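Diaminopropionate ammonia-lyase (Escherichia coli, PDB 4D9I) catalyses the pyridoxal 5'-phosphate-dependent alpha,beta-elimination of both L- and D-alpha,beta-diaminopropionate, forming pyruvate and ammonia, and works as a homodimer. Local coordinates at residues B[3-8]-B[352-357]; B[50-55]-B[328-333]; B[55-60]-B[346-351]; B[254-259]-B[361-366]. One frame throughout, in Å; residues are numbered along the deposited sequence.

Interaction 1 closes the longest loop, bringing the N-terminal arm 3-8 onto the link between helices 338-352 and 356-363. Nested inside it, interaction 2 joins the start of helix 51-57 to the loop 328-333, and interaction 3 joins the end of that helix to helix 338-352; these two share Asn55 and cross along the chain. Interaction 4, between strand 254-260 of the large mixed sheet and the end of helix 356-363, crosses the other three. Its centre lies about 11 Å from that of interaction 3, which it touches. Interactions 1, 2 and 3 reach the second subunit, so the set is a worked example of how contacts between distant parts of a chain tie a fold together.

Interaction 1 (B[3-8]-B[352-357])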
# COMPACT_ATOMS: atom_id res chain seq x y z
N VAL B 3 4.30 -7.92 -17.24
CA VAL B 3 3.39 -8.92 -17.75
C VAL B 3 3.65 -10.22 -16.98
O VAL B 3 4.80 -10.67 -16.86
CB VAL B 3 3.53 -9.09 -19.28
CG1 VAL B 3 2.65 -10.23 -19.78
CG2 VAL B 3 3.16 -7.79 -20.00
N PHE B 4 2.60 -10.79 -16.40
CA PHE B 4 2.73 -12.05 -15.67
C PHE B 4 1.46 -12.90 -15.81
O PHE B 4 0.38 -12.35 -16.04
CB PHE B 4 3.07 -11.81 -14.20
CG PHE B 4 2.07 -10.93 -13.46
CD1 PHE B 4 0.97 -11.50 -12.80
CD2 PHE B 4 2.25 -9.56 -13.37
CE1 PHE B 4 0.06 -10.70 -12.09
CE2 PHE B 4 1.36 -8.76 -12.66
CZ PHE B 4 0.26 -9.33 -12.03
N SER B 5 1.61 -14.22 -15.66
CA SER B 5 0.50 -15.14 -15.84
C SER B 5 0.16 -15.85 -14.54
O SER B 5 0.83 -16.80 -14.15
CB SER B 5 0.81 -16.16 -16.94
OG SER B 5 1.01 -15.52 -18.19
N LEU B 6 -0.89 -15.40 -13.89
CA LEU B 6 -1.42 -16.09 -12.72
C LEU B 6 -2.57 -16.95 -13.19
O LEU B 6 -3.36 -16.54 -14.05
CB LEU B 6 -1.87 -15.12 -11.62
CG LEU B 6 -0.75 -14.23 -11.05
CD1 LEU B 6 -1.30 -13.33 -9.96
CD2 LEU B 6 0.40 -15.07 -10.49
N LYS B 7 -2.64 -18.16 -12.63
CA LYS B 7 -3.66 -19.10 -13.00
C LYS B 7 -5.04 -18.48 -12.74
O LYS B 7 -5.39 -18.18 -11.61
CB LYS B 7 -3.48 -20.40 -12.22
CG LYS B 7 -4.55 -21.44 -12.48
CD LYS B 7 -4.60 -22.45 -11.34
CE LYS B 7 -5.68 -23.47 -11.60
NZ LYS B 7 -5.54 -24.72 -10.79
N ILE B 8 -5.79 -18.23 -13.82
CA ILE B 8 -7.21 -17.83 -13.70
C ILE B 8 -8.05 -18.68 -14.64
O ILE B 8 -8.20 -18.34 -15.83
CB ILE B 8 -7.48 -16.36 -14.09
CG1 ILE B 8 -6.57 -15.38 -13.36
CG2 ILE B 8 -8.94 -16.01 -13.81
CD1 ILE B 8 -6.39 -14.10 -14.14
N TYR B 352 -2.88 -7.56 -15.97
CA TYR B 352 -1.47 -7.74 -16.27
C TYR B 352 -1.13 -9.00 -17.08
O TYR B 352 0.01 -9.16 -17.52
CB TYR B 352 -0.66 -7.71 -14.97
CG TYR B 352 -0.59 -6.33 -14.33
CD1 TYR B 352 0.19 -5.32 -14.91
CD2 TYR B 352 -1.29 -6.05 -13.15
CE1 TYR B 352 0.28 -4.07 -14.33
CE2 TYR B 352 -1.20 -4.77 -12.56
CZ TYR B 352 -0.41 -3.79 -13.16
OH TYR B 352 -0.29 -2.53 -12.61
N HIS B 353 -2.12 -9.87 -17.27
CA HIS B 353 -1.98 -11.12 -18.02
C HIS B 353 -1.68 -10.87 -19.49
O HIS B 353 -2.26 -9.97 -20.09
CB HIS B 353 -3.28 -11.92 -17.88
CG HIS B 353 -3.13 -13.41 -18.13
ND1 HIS B 353 -2.93 -13.91 -19.37
CD2 HIS B 353 -3.21 -14.50 -17.27
CE1 HIS B 353 -2.87 -15.26 -19.30
NE2 HIS B 353 -3.03 -15.61 -18.01
N PRO B 354 -0.79 -11.69 -20.10
CA PRO B 354 -0.58 -11.56 -21.55
C PRO B 354 -1.86 -11.78 -22.37
O PRO B 354 -1.98 -11.21 -23.46
CB PRO B 354 0.48 -12.63 -21.88
CG PRO B 354 0.70 -13.43 -20.65
CD PRO B 354 0.09 -12.71 -19.49
N GLN B 355 -2.81 -12.55 -21.85
CA GLN B 355 -4.05 -12.79 -22.59
C GLN B 355 -5.16 -11.88 -22.10
O GLN B 355 -6.33 -12.23 -22.16
CB GLN B 355 -4.45 -14.27 -22.53
CG GLN B 355 -3.52 -15.18 -23.34
CD GLN B 355 -3.78 -16.66 -23.11
OE1 GLN B 355 -4.05 -17.41 -24.04
NE2 GLN B 355 -3.68 -17.09 -21.85
N ARG B 356 -4.77 -10.70 -21.64
CA ARG B 356 -5.70 -9.71 -21.10
C ARG B 356 -6.94 -9.54 -21.98
O ARG B 356 -8.06 -9.58 -21.48
CB ARG B 356 -4.98 -8.38 -20.90
CG ARG B 356 -5.83 -7.22 -20.43
CD ARG B 356 -5.13 -5.90 -20.78
NE ARG B 356 -5.59 -4.81 -19.91
CZ ARG B 356 -6.39 -3.83 -20.31
NH1 ARG B 356 -6.82 -3.77 -21.56
NH2 ARG B 356 -6.73 -2.87 -19.45
N GLN B 357 -6.72 -9.41 -23.29
CA GLN B 357 -7.80 -9.16 -24.26
C GLN B 357 -8.86 -10.27 -24.30
O GLN B 357 -10.04 -9.99 -24.11
CB GLN B 357 -7.20 -8.91 -25.65
CG GLN B 357 -8.23 -8.62 -26.75
CD GLN B 357 -7.58 -8.32 -28.09
OE1 GLN B 357 -7.79 -9.04 -29.07
NE2 GLN B 357 -6.77 -7.27 -28.14
O HOH W 1 -3.11 -18.33 -16.64
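The carbonyl oxygen Tyr352 O draws two groups of the N-terminal arm. Phe4 N binds it at 3.3 Å, fairly straight at the hydrogen (155°) but from above the carbonyl plane, and Val3 CA turns its C-H to the same oxygen. A C-H contact of the opposite sense runs from His353 CA to Phe4 O over 3.3 Å. The Phe4 CG stands in the crowded position between backbone N and carbonyl carbon (chi1 57°), and further out CE2 packs tightly on Tyr352 CB, 3.2 Å away. The two rings lie near parallel, with planes 24° apart, but are slid until they barely overlap. In the fold, this lays the arm leading into strand 8-12 on the short link between helices 338-352 and 356-363, at the dimer interface: Phe4 and Tyr352 also pack on Glu391 and Trp390 of the second subunit. The His353 ring is held through both nitrogens. ND1 accepts Gln355 N at 2.8 Å almost exactly in the ring plane, inside the type I turn 353-356, while NE2 meets at 3.0 Å a water that donates to Leu6 O. Over one face of the imidazole, toward its rim, stands Ser5 OG, and Val3 CG1 lies 3.6 Å from Pro354 CD.

Interaction 2 (B[50-55]-B[328-333])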
# COMPACT_ATOMS: atom_id res chain seq x y z
N LEU B 50 -13.35 2.99 -7.09
CA LEU B 50 -11.95 2.97 -7.47
C LEU B 50 -11.87 3.43 -8.93
O LEU B 50 -11.59 2.65 -9.81
CB LEU B 50 -11.31 1.59 -7.24
CG LEU B 50 -11.44 0.99 -5.83
CD1 LEU B 50 -10.73 -0.36 -5.79
CD2 LEU B 50 -10.88 1.90 -4.72
N ASP B 51 -12.18 4.71 -9.15
CA ASP B 51 -12.24 5.29 -10.51
C ASP B 51 -10.93 5.19 -11.30
O ASP B 51 -10.94 4.86 -12.50
CB ASP B 51 -12.67 6.76 -10.46
CG ASP B 51 -14.14 6.95 -10.10
OD1 ASP B 51 -14.94 5.98 -9.96
OD2 ASP B 51 -14.53 8.12 -9.95
N ASP B 52 -9.82 5.52 -10.65
CA ASP B 52 -8.56 5.55 -11.36
C ASP B 52 -8.10 4.13 -11.71
O ASP B 52 -7.56 3.89 -12.81
CB ASP B 52 -7.49 6.34 -10.59
CG ASP B 52 -7.82 7.82 -10.53
OD1 ASP B 52 -8.45 8.30 -11.48
OD2 ASP B 52 -7.48 8.51 -9.56
N LEU B 53 -8.37 3.18 -10.81
CA LEU B 53 -8.10 1.76 -11.10
C LEU B 53 -9.00 1.25 -12.24
O LEU B 53 -8.56 0.46 -13.11
CB LEU B 53 -8.24 0.89 -9.82
CG LEU B 53 -7.66 -0.54 -9.89
CD1 LEU B 53 -6.12 -0.49 -9.80
CD2 LEU B 53 -8.22 -1.49 -8.84
N ALA B 54 -10.25 1.72 -12.26
CA ALA B 54 -11.17 1.33 -13.33
C ALA B 54 -10.67 1.83 -14.70
O ALA B 54 -10.71 1.10 -15.69
CB ALA B 54 -12.58 1.83 -13.04
N ASN B 55 -10.20 3.08 -14.74
CA ASN B 55 -9.57 3.62 -15.95
C ASN B 55 -8.35 2.79 -16.39
O ASN B 55 -8.26 2.38 -17.55
CB ASN B 55 -9.20 5.09 -15.71
CG ASN B 55 -8.55 5.74 -16.92
OD1 ASN B 55 -9.11 5.76 -18.00
ND2 ASN B 55 -7.36 6.29 -16.72
N TYR B 328 -4.34 3.13 -6.73
CA TYR B 328 -3.86 3.82 -7.91
C TYR B 328 -4.43 5.21 -7.98
O TYR B 328 -5.58 5.44 -7.54
CB TYR B 328 -4.30 3.05 -9.17
CG TYR B 328 -3.47 3.38 -10.40
CD1 TYR B 328 -2.14 2.99 -10.47
CD2 TYR B 328 -4.01 4.06 -11.49
CE1 TYR B 328 -1.35 3.28 -11.57
CE2 TYR B 328 -3.23 4.35 -12.62
CZ TYR B 328 -1.90 3.94 -12.64
OH TYR B 328 -1.06 4.20 -13.70
N GLY B 329 -3.66 6.15 -8.54
CA GLY B 329 -4.15 7.51 -8.78
C GLY B 329 -4.61 8.13 -7.47
O GLY B 329 -3.88 8.12 -6.47
N ASN B 330 -5.82 8.68 -7.46
CA ASN B 330 -6.36 9.31 -6.25
C ASN B 330 -7.41 8.45 -5.54
O ASN B 330 -8.13 8.94 -4.68
CB ASN B 330 -6.93 10.69 -6.60
CG ASN B 330 -5.87 11.65 -7.11
OD1 ASN B 330 -6.08 12.40 -8.08
ND2 ASN B 330 -4.73 11.63 -6.46
N ASP B 331 -7.47 7.17 -5.89
CA ASP B 331 -8.52 6.27 -5.38
C ASP B 331 -8.43 6.15 -3.86
O ASP B 331 -7.33 6.28 -3.30
CB ASP B 331 -8.40 4.89 -5.99
CG ASP B 331 -8.94 4.81 -7.41
OD1 ASP B 331 -9.54 5.78 -7.89
OD2 ASP B 331 -8.76 3.77 -8.06
N PRO B 332 -9.57 5.89 -3.18
CA PRO B 332 -9.48 5.62 -1.73
C PRO B 332 -8.79 4.28 -1.45
O PRO B 332 -8.87 3.36 -2.27
CB PRO B 332 -10.97 5.56 -1.30
CG PRO B 332 -11.68 5.10 -2.54
CD PRO B 332 -10.96 5.79 -3.68
N ARG B 333 -8.13 4.19 -0.29
CA ARG B 333 -7.38 3.01 0.14
C ARG B 333 -8.30 2.09 0.96
O ARG B 333 -9.12 2.59 1.72
CB ARG B 333 -6.23 3.48 1.03
CG ARG B 333 -5.46 2.38 1.74
CD ARG B 333 -4.09 2.90 2.13
NE ARG B 333 -3.48 2.08 3.18
CZ ARG B 333 -3.48 2.44 4.47
NH1 ARG B 333 -4.00 3.62 4.81
NH2 ARG B 333 -2.90 1.70 5.39
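Asp52 and Asp331 reach past each other with their carboxylate planes only 11° apart, each accepting backbone N-H groups of the other segment. Asp331 CG lies anti to its own carbonyl carbon (chi1 -78°), and its two oxygens meet successive amides in the first turn of helix 51-57. OD1 uses its syn lone pair for Asp52 N at 2.8 Å; OD2 is met on its syn side, somewhat out of plane, by Leu53 N at 2.8 Å. In return, Asp52 OD2 offers its anti lone pair to Asn330 N at 2.7 Å, in a nearly straight bond (171°). Asp52 OD2 and Asp331 OD1 stand 3.8 Å apart, a repulsion that the surrounding N-H groups and the positive end of the helix probably offset. Apolar contacts flank this exchange: Leu50 CD2 lies 4.0 Å from Pro332 CG, and Leu53 CD1 meets Tyr328 CB at the same distance. Leu53 and Tyr328 also pack on Trp390 and Arg386 of the second subunit. The loop is shaped by a type II' turn from Tyr328 to Asp331, with Gly329 at positive phi. The arrangement is that of a helix N terminus whose early amides are bound by an aspartate from a distant beta turn.

Interaction 3 (B[55-60]-B[346-351]); sequences NLFGVK and VLAAVH
Phe57 and His351 bring their backbones closest, CA to CA 5.8 Å, where helix 51-57 ends beside a continuous turn of helix 338-352. The first helix stops at Gly58, whose positive phi (77°) belongs to a Schellman motif; Gly58 N binds back to Asn55 O at 3.1 Å. In Phe57, chi1 (-74°) sets CG anti to the carbonyl carbon, and the ring beyond it lies against Leu347, Ala348 and His351, on one side of the neighbouring helix. His351 CB lies over a face of this ring, 4.0 Å from its centroid in a CH-pi contact, and Leu347 O also lies over a face, toward the rim. Phe57 CZ continues to Ala348 CB at 3.8 Å. The imidazole of His351 is tilted 28° from the phenyl plane and slid aside; Phe57 CD1 stands 3.4 Å above it, near its rim. On the same imidazole, CE1 approaches Leu56 O to 3.2 Å and NE2 meets Leu56 CG at 3.8 Å, while ND1 is hydrogen-bonded to Arg356 NH2. Leu56 extends the packing to Trp390 of the second subunit. This is a Schellman-terminated helix docking mainly through Phe57, with Leu56 beside it, on a second helix of a fold type II PLP enzyme.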
# COMPACT_ATOMS: atom_id res chain seq x y z
N ASN B 55 -10.20 3.08 -14.74
CA ASN B 55 -9.57 3.62 -15.95
C ASN B 55 -8.35 2.79 -16.39
O ASN B 55 -8.26 2.38 -17.55
CB ASN B 55 -9.20 5.09 -15.71
CG ASN B 55 -8.55 5.74 -16.92
OD1 ASN B 55 -9.11 5.76 -18.00
ND2 ASN B 55 -7.36 6.29 -16.72
N LEU B 56 -7.44 2.51 -15.46
CA LEU B 56 -6.28 1.66 -15.76
C LEU B 56 -6.67 0.26 -16.30
O LEU B 56 -6.05 -0.24 -17.23
CB LEU B 56 -5.41 1.48 -14.51
CG LEU B 56 -4.12 0.66 -14.69
CD1 LEU B 56 -3.08 1.34 -15.61
CD2 LEU B 56 -3.51 0.40 -13.33
N PHE B 57 -7.71 -0.34 -15.72
CA PHE B 57 -8.10 -1.69 -16.10
C PHE B 57 -9.01 -1.71 -17.30
O PHE B 57 -9.36 -2.78 -17.78
CB PHE B 57 -8.82 -2.42 -14.94
CG PHE B 57 -7.91 -2.84 -13.82
CD1 PHE B 57 -6.54 -2.57 -13.85
CD2 PHE B 57 -8.43 -3.49 -12.71
CE1 PHE B 57 -5.72 -2.96 -12.80
CE2 PHE B 57 -7.60 -3.87 -11.67
CZ PHE B 57 -6.25 -3.60 -11.71
N GLY B 58 -9.41 -0.54 -17.78
CA GLY B 58 -10.23 -0.47 -18.99
C GLY B 58 -11.69 -0.83 -18.77
O GLY B 58 -12.35 -1.31 -19.69
N VAL B 59 -12.21 -0.62 -17.57
CA VAL B 59 -13.67 -0.72 -17.36
C VAL B 59 -14.23 0.64 -16.95
O VAL B 59 -13.45 1.58 -16.75
CB VAL B 59 -14.04 -1.83 -16.36
CG1 VAL B 59 -13.67 -3.20 -16.93
CG2 VAL B 59 -13.41 -1.58 -14.98
N LYS B 60 -15.55 0.76 -16.82
CA LYS B 60 -16.19 2.04 -16.48
C LYS B 60 -16.02 2.36 -14.98
O LYS B 60 -15.59 3.44 -14.61
CB LYS B 60 -17.68 2.04 -16.86
CG LYS B 60 -18.37 3.40 -16.75
CD LYS B 60 -19.79 3.37 -17.35
CE LYS B 60 -20.36 4.77 -17.55
N VAL B 346 -8.60 -10.79 -8.93
CA VAL B 346 -8.86 -11.36 -10.25
C VAL B 346 -8.76 -10.29 -11.34
O VAL B 346 -8.13 -10.51 -12.37
CB VAL B 346 -10.23 -12.08 -10.32
CG1 VAL B 346 -10.63 -12.37 -11.77
CG2 VAL B 346 -10.19 -13.37 -9.52
N LEU B 347 -9.38 -9.14 -11.09
CA LEU B 347 -9.36 -8.05 -12.07
C LEU B 347 -7.93 -7.59 -12.33
O LEU B 347 -7.55 -7.29 -13.47
CB LEU B 347 -10.21 -6.86 -11.59
CG LEU B 347 -11.70 -7.09 -11.37
CD1 LEU B 347 -12.38 -5.78 -10.98
CD2 LEU B 347 -12.32 -7.64 -12.63
N ALA B 348 -7.13 -7.52 -11.27
CA ALA B 348 -5.74 -7.08 -11.40
C ALA B 348 -4.92 -8.14 -12.17
O ALA B 348 -4.09 -7.77 -13.00
CB ALA B 348 -5.14 -6.83 -10.03
N ALA B 349 -5.17 -9.43 -11.89
CA ALA B 349 -4.46 -10.51 -12.57
C ALA B 349 -4.78 -10.52 -14.06
O ALA B 349 -3.93 -10.83 -14.89
CB ALA B 349 -4.83 -11.86 -11.96
N VAL B 350 -6.04 -10.22 -14.38
CA VAL B 350 -6.48 -10.14 -15.78
C VAL B 350 -5.75 -8.98 -16.45
O VAL B 350 -5.24 -9.13 -17.56
CB VAL B 350 -8.01 -9.91 -15.85
CG1 VAL B 350 -8.41 -9.39 -17.24
CG2 VAL B 350 -8.78 -11.19 -15.50
N HIS B 351 -5.70 -7.84 -15.78
CA HIS B 351 -5.10 -6.65 -16.35
C HIS B 351 -3.67 -6.89 -16.80
O HIS B 351 -3.30 -6.49 -17.88
CB HIS B 351 -5.16 -5.49 -15.38
CG HIS B 351 -4.39 -4.28 -15.86
ND1 HIS B 351 -4.80 -3.55 -16.91
CD2 HIS B 351 -3.20 -3.72 -15.42
CE1 HIS B 351 -3.90 -2.57 -17.15
NE2 HIS B 351 -2.93 -2.66 -16.23

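Interaction 4 (B[254-259]-B[361-366])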
# COMPACT_ATOMS: atom_id res chain seq x y z
N HIS B 254 -23.74 -10.06 -14.77
CA HIS B 254 -22.67 -10.99 -15.07
C HIS B 254 -21.95 -11.30 -13.79
O HIS B 254 -21.09 -10.55 -13.35
CB HIS B 254 -21.73 -10.43 -16.14
CG HIS B 254 -20.73 -11.45 -16.65
ND1 HIS B 254 -20.57 -11.70 -17.95
CD2 HIS B 254 -19.84 -12.28 -15.96
CE1 HIS B 254 -19.62 -12.65 -18.11
NE2 HIS B 254 -19.19 -13.01 -16.89
N SER B 255 -22.34 -12.40 -13.16
CA SER B 255 -21.81 -12.75 -11.86
C SER B 255 -20.70 -13.77 -12.01
O SER B 255 -20.82 -14.75 -12.74
CB SER B 255 -22.91 -13.31 -10.94
OG SER B 255 -23.56 -14.41 -11.55
N ILE B 256 -19.62 -13.53 -11.27
CA ILE B 256 -18.44 -14.36 -11.32
C ILE B 256 -18.12 -14.81 -9.90
O ILE B 256 -17.86 -13.99 -9.03
CB ILE B 256 -17.23 -13.58 -11.91
CG1 ILE B 256 -17.54 -13.08 -13.33
CG2 ILE B 256 -16.02 -14.48 -11.97
CD1 ILE B 256 -16.75 -11.84 -13.73
N ILE B 257 -18.12 -16.12 -9.70
CA ILE B 257 -17.79 -16.75 -8.41
C ILE B 257 -16.30 -17.06 -8.41
O ILE B 257 -15.77 -17.61 -9.40
CB ILE B 257 -18.60 -18.04 -8.22
CG1 ILE B 257 -20.08 -17.82 -8.61
CG2 ILE B 257 -18.47 -18.58 -6.79
CD1 ILE B 257 -20.77 -16.65 -7.92
N VAL B 258 -15.62 -16.67 -7.34
CA VAL B 258 -14.18 -16.79 -7.27
C VAL B 258 -13.72 -17.71 -6.14
O VAL B 258 -14.06 -17.50 -4.97
CB VAL B 258 -13.54 -15.38 -7.11
CG1 VAL B 258 -12.03 -15.49 -7.10
CG2 VAL B 258 -14.01 -14.48 -8.23
N GLU B 259 -12.91 -18.70 -6.49
CA GLU B 259 -12.35 -19.63 -5.52
C GLU B 259 -10.87 -19.90 -5.74
O GLU B 259 -10.40 -19.94 -6.87
CB GLU B 259 -13.10 -20.97 -5.56
CG GLU B 259 -14.54 -20.91 -5.11
CD GLU B 259 -15.21 -22.25 -5.23
OE1 GLU B 259 -15.28 -22.79 -6.36
OE2 GLU B 259 -15.64 -22.79 -4.20
N GLU B 361 -12.63 -10.38 -22.75
CA GLU B 361 -13.72 -10.81 -23.62
C GLU B 361 -14.53 -11.94 -22.99
O GLU B 361 -15.75 -11.90 -23.01
CB GLU B 361 -13.19 -11.26 -24.97
CG GLU B 361 -12.72 -10.10 -25.83
CD GLU B 361 -12.23 -10.54 -27.20
OE1 GLU B 361 -12.70 -11.58 -27.73
OE2 GLU B 361 -11.38 -9.83 -27.75
N LYS B 362 -13.84 -12.94 -22.44
CA LYS B 362 -14.48 -14.07 -21.76
C LYS B 362 -15.34 -13.55 -20.62
O LYS B 362 -16.49 -13.97 -20.47
CB LYS B 362 -13.42 -15.07 -21.25
CG LYS B 362 -13.96 -16.30 -20.53
CD LYS B 362 -14.73 -17.23 -21.48
CE LYS B 362 -14.81 -18.65 -20.93
NZ LYS B 362 -15.73 -19.49 -21.76
N LEU B 363 -14.80 -12.62 -19.84
CA LEU B 363 -15.49 -12.08 -18.68
C LEU B 363 -16.47 -10.96 -19.03
O LEU B 363 -17.17 -10.47 -18.16
CB LEU B 363 -14.50 -11.61 -17.60
CG LEU B 363 -13.54 -12.67 -17.05
CD1 LEU B 363 -12.35 -12.04 -16.33
CD2 LEU B 363 -14.24 -13.70 -16.17
N ALA B 364 -16.53 -10.59 -20.32
CA ALA B 364 -17.38 -9.49 -20.80
C ALA B 364 -17.07 -8.17 -20.09
O ALA B 364 -17.93 -7.30 -19.92
CB ALA B 364 -18.87 -9.85 -20.69
N LEU B 365 -15.81 -8.01 -19.69
CA LEU B 365 -15.33 -6.72 -19.22
C LEU B 365 -14.92 -5.82 -20.39
O LEU B 365 -14.14 -6.23 -21.26
CB LEU B 365 -14.16 -6.90 -18.25
CG LEU B 365 -14.54 -7.77 -17.03
CD1 LEU B 365 -13.27 -8.17 -16.30
CD2 LEU B 365 -15.49 -7.04 -16.10
N ASN B 366 -15.45 -4.61 -20.41
CA ASN B 366 -15.12 -3.64 -21.44
C ASN B 366 -15.28 -2.25 -20.84
O ASN B 366 -15.57 -2.13 -19.63
CB ASN B 366 -16.01 -3.85 -22.68
CG ASN B 366 -17.49 -3.80 -22.35
OD1 ASN B 366 -17.90 -3.21 -21.34
ND2 ASN B 366 -18.30 -4.44 -23.18
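In His254, which meets Leu363, chi1 (-171°) sets CG anti to the backbone N, and from there the imidazole lies against the carbonyls at the end of helix 356-363. Leu363 differs, its CG standing anti to the carbonyl carbon (chi1 -59°); beyond CG, its CD2 meets Ile256 CD1 at 4.0 Å, the two side chains crossing at about a right angle. Ile256 is two residues along the strand from His254 and on the same side of it. Leu363 O sits 3.3 Å above the plane of the His254 ring, displaced toward the rim, with CE1 as its nearest atom, also at 3.3 Å. Lys362 O approaches the edge of the ring near its plane, 4.1 Å from CE1, and Ala364 CB packs against ND1 of His254 at 3.7 Å. Ala364, the first residue to leave helical angles, has positive phi (58°) in a Schellman motif. The C-terminal end of helix 356-363 is thus packed on strand 254-260, within the large mixed sheet of this fold type II PLP enzyme. Gln308 of the adjacent strand joins the two segments, OE1 bonded to His254 NE2 and NE2 to Lys362 O. His226 stacks with the His254 ring and makes a weak bond to Leu363 O. An amide oxygen can only accept, so the bond to Gln308 OE1 probably fixes the hydrogen of His254 on NE2. A carbonyl oxygen over the face of an imidazole, at the negative end of a helix, would be favourable to an electron-poor ring and may raise the tendency of His254 to take up a proton.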